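Local coordinates for Lin2118 protein (Listeria innocua, PDB 3OOU) that probably binds specific DNA sequences as a transcription factor, this chain being the C-terminal AraC-type helix-turn-helix part of a longer response-regulator protein, at residues L11-E16 and E20-K25. Numbering follows the deposited sequence. Where two conformers were deposited one is given.
Sequences LSYITE and EGMSLK
The Tyr13 ring takes the methyl end of the selenomethionine Met22 obliquely, neither squarely on a face nor at an edge, with CD2 of Tyr13 and CE of Met22 4.5 Å apart. Other rings and side chains complete its surroundings: Phe31 meets it edge-to-face, His17 lies against it with the planes at about 40°, and Leu27 and Asp30 of helix 24-31 also touch it. At the far end of the ring, the hydroxyl reaches residues 20-25 through a water: Tyr13 OH is 2.7 Å from water 1, which donates to Glu20 OE2 at 2.5 Å. This bridge holds for one of two deposited conformers of Glu20 and is therefore tentative; in the same conformer the other carboxylate oxygen, OE1, is hydrogen-bonded to His17 ND1. No direct hydrogen bond joins the two segments, and the remaining contact is apolar. It lies where helix 6-17 is joined to helix 24-31 in an all-helical chain, probably an AraC-type helix-turn-helix DNA-binding domain; a short connection that includes 20-23 leads into helix 24-31, with Ser23 as N-cap. Met22 points its CB at helix 6-17 and makes the direct side-chain contacts. Its chain runs extended through CG and SE, then bends at chi3 (-50°), turning CE toward Tyr13 while SE rests 3.9 Å from CG1 of Ile14. The Met22 and Ile14 side chains cross at about a right angle. Ile14 CB points away from the loop, yet CG1, set beside the backbone N, still meets the selenium; the buried side chain also packs on Phe50 and Tyr53 of helix 50-68, while Met22 also touches Leu27.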
loop_
_atom_site.group_PDB
_atom_site.type_symbol
_atom_site.label_atom_id
_atom_site.label_comp_id
_atom_site.label_asym_id
_atom_site.label_seq_id
_atom_site.Cartn_x
_atom_site.Cartn_y
_atom_site.Cartn_z
ATOM N N LEU A 11 2.978 7.993 8.974
ATOM C CA LEU A 11 2.824 6.567 9.229
ATOM C C LEU A 11 1.430 6.259 9.759
ATOM O O LEU A 11 0.788 5.316 9.303
ATOM C CB LEU A 11 3.906 6.049 10.185
ATOM C CG LEU A 11 5.348 6.013 9.664
ATOM C CD1 LEU A 11 6.321 5.720 10.792
ATOM C CD2 LEU A 11 5.519 5.001 8.529
ATOM N N SER A 12 0.959 7.074 10.704
ATOM C CA SER A 12 -0.379 6.901 11.263
ATOM C C SER A 12 -1.467 7.160 10.216
ATOM O O SER A 12 -2.458 6.438 10.158
ATOM C CB SER A 12 -0.563 7.783 12.501
ATOM O OG SER A 12 0.347 7.394 13.523
ATOM N N TYR A 13 -1.258 8.180 9.382
ATOM C CA TYR A 13 -2.176 8.500 8.284
ATOM C C TYR A 13 -2.382 7.333 7.314
ATOM O O TYR A 13 -3.508 7.063 6.888
ATOM C CB TYR A 13 -1.672 9.720 7.509
ATOM C CG TYR A 13 -2.726 10.398 6.666
ATOM C CD1 TYR A 13 -3.519 11.415 7.201
ATOM C CD2 TYR A 13 -2.926 10.035 5.333
ATOM C CE1 TYR A 13 -4.485 12.050 6.435
ATOM C CE2 TYR A 13 -3.891 10.671 4.552
ATOM C CZ TYR A 13 -4.666 11.677 5.114
ATOM O OH TYR A 13 -5.628 12.312 4.360
ATOM N N ILE A 14 -1.291 6.655 6.962
ATOM C CA ILE A 14 -1.363 5.471 6.096
ATOM C C ILE A 14 -2.340 4.429 6.653
ATOM O O ILE A 14 -3.168 3.913 5.910
ATOM C CB ILE A 14 0.043 4.865 5.812
ATOM C CG1 ILE A 14 0.851 5.815 4.916
ATOM C CG2 ILE A 14 -0.073 3.468 5.169
ATOM C CD1 ILE A 14 2.323 5.456 4.755
ATOM N N THR A 15 -2.271 4.162 7.961
ATOM C CA THR A 15 -3.141 3.182 8.618
ATOM C C THR A 15 -4.628 3.544 8.503
ATOM O O THR A 15 -5.488 2.668 8.385
ATOM C CB THR A 15 -2.747 3.016 10.110
ATOM O OG1 THR A 15 -1.338 2.763 10.207
ATOM C CG2 THR A 15 -3.507 1.869 10.761
ATOM N N GLU A 16 -4.923 4.842 8.552
ATOM C CA GLU A 16 -6.300 5.339 8.478
ATOM C C GLU A 16 -6.862 5.376 7.061
ATOM O O GLU A 16 -8.079 5.286 6.868
ATOM C CB GLU A 16 -6.386 6.756 9.051
ATOM C CG GLU A 16 -5.620 6.980 10.339
ATOM C CD GLU A 16 -6.504 6.992 11.564
ATOM O OE1 GLU A 16 -7.712 6.684 11.446
ATOM O OE2 GLU A 16 -5.985 7.320 12.654
ATOM N N GLU A 20 -7.552 4.457 0.179
ATOM C CA GLU A 20 -7.879 5.555 -0.728
ATOM C C GLU A 20 -6.678 5.947 -1.568
ATOM O O GLU A 20 -5.554 5.505 -1.315
ATOM C CB GLU A 20 -8.489 6.757 0.003
ATOM C CG GLU A 20 -7.703 7.277 1.176
ATOM C CD GLU A 20 -8.467 8.332 1.947
ATOM O OE1 GLU A 20 -9.038 8.006 3.009
ATOM O OE2 GLU A 20 -8.510 9.486 1.476
ATOM N N GLY A 21 -6.932 6.735 -2.612
ATOM C CA GLY A 21 -5.871 7.212 -3.483
ATOM C C GLY A 21 -4.907 8.021 -2.638
ATOM O O GLY A 21 -5.307 8.951 -1.929
HETATM N N MSE A 22 -3.637 7.661 -2.704
HETATM C CA MSE A 22 -2.633 8.289 -1.869
HETATM C C MSE A 22 -1.306 8.318 -2.589
HETATM O O MSE A 22 -0.897 7.330 -3.209
HETATM C CB MSE A 22 -2.479 7.508 -0.557
HETATM C CG MSE A 22 -1.646 8.228 0.487
HETATM SE SE MSE A 22 -1.475 7.141 2.067
HETATM C CE MSE A 22 -3.300 6.708 2.349
ATOM N N SER A 23 -0.629 9.454 -2.493
ATOM C CA SER A 23 0.712 9.593 -3.035
ATOM C C SER A 23 1.444 10.642 -2.219
ATOM O O SER A 23 0.837 11.319 -1.368
ATOM C CB SER A 23 0.648 10.044 -4.499
ATOM O OG SER A 23 0.090 11.349 -4.595
ATOM N N LEU A 24 2.735 10.811 -2.487
ATOM C CA LEU A 24 3.467 11.922 -1.883
ATOM C C LEU A 24 2.803 13.263 -2.181
ATOM O O LEU A 24 2.780 14.142 -1.322
ATOM C CB LEU A 24 4.932 11.929 -2.316
ATOM C CG LEU A 24 5.776 10.787 -1.746
ATOM C CD1 LEU A 24 7.145 10.805 -2.393
ATOM C CD2 LEU A 24 5.889 10.915 -0.233
ATOM N N LYS A 25 2.251 13.415 -3.385
ATOM C CA LYS A 25 1.594 14.665 -3.763
ATOM C C LYS A 25 0.309 14.896 -2.960
ATOM O O LYS A 25 0.084 16.000 -2.467
ATOM C CB LYS A 25 1.315 14.717 -5.270
ATOM C CG LYS A 25 2.563 14.887 -6.114
ATOM C CD LYS A 25 2.189 15.084 -7.580
ATOM C CE LYS A 25 3.421 15.071 -8.468
ATOM N NZ LYS A 25 4.014 13.701 -8.543
HETATM O O HOH W 1 -6.620 10.851 2.302
#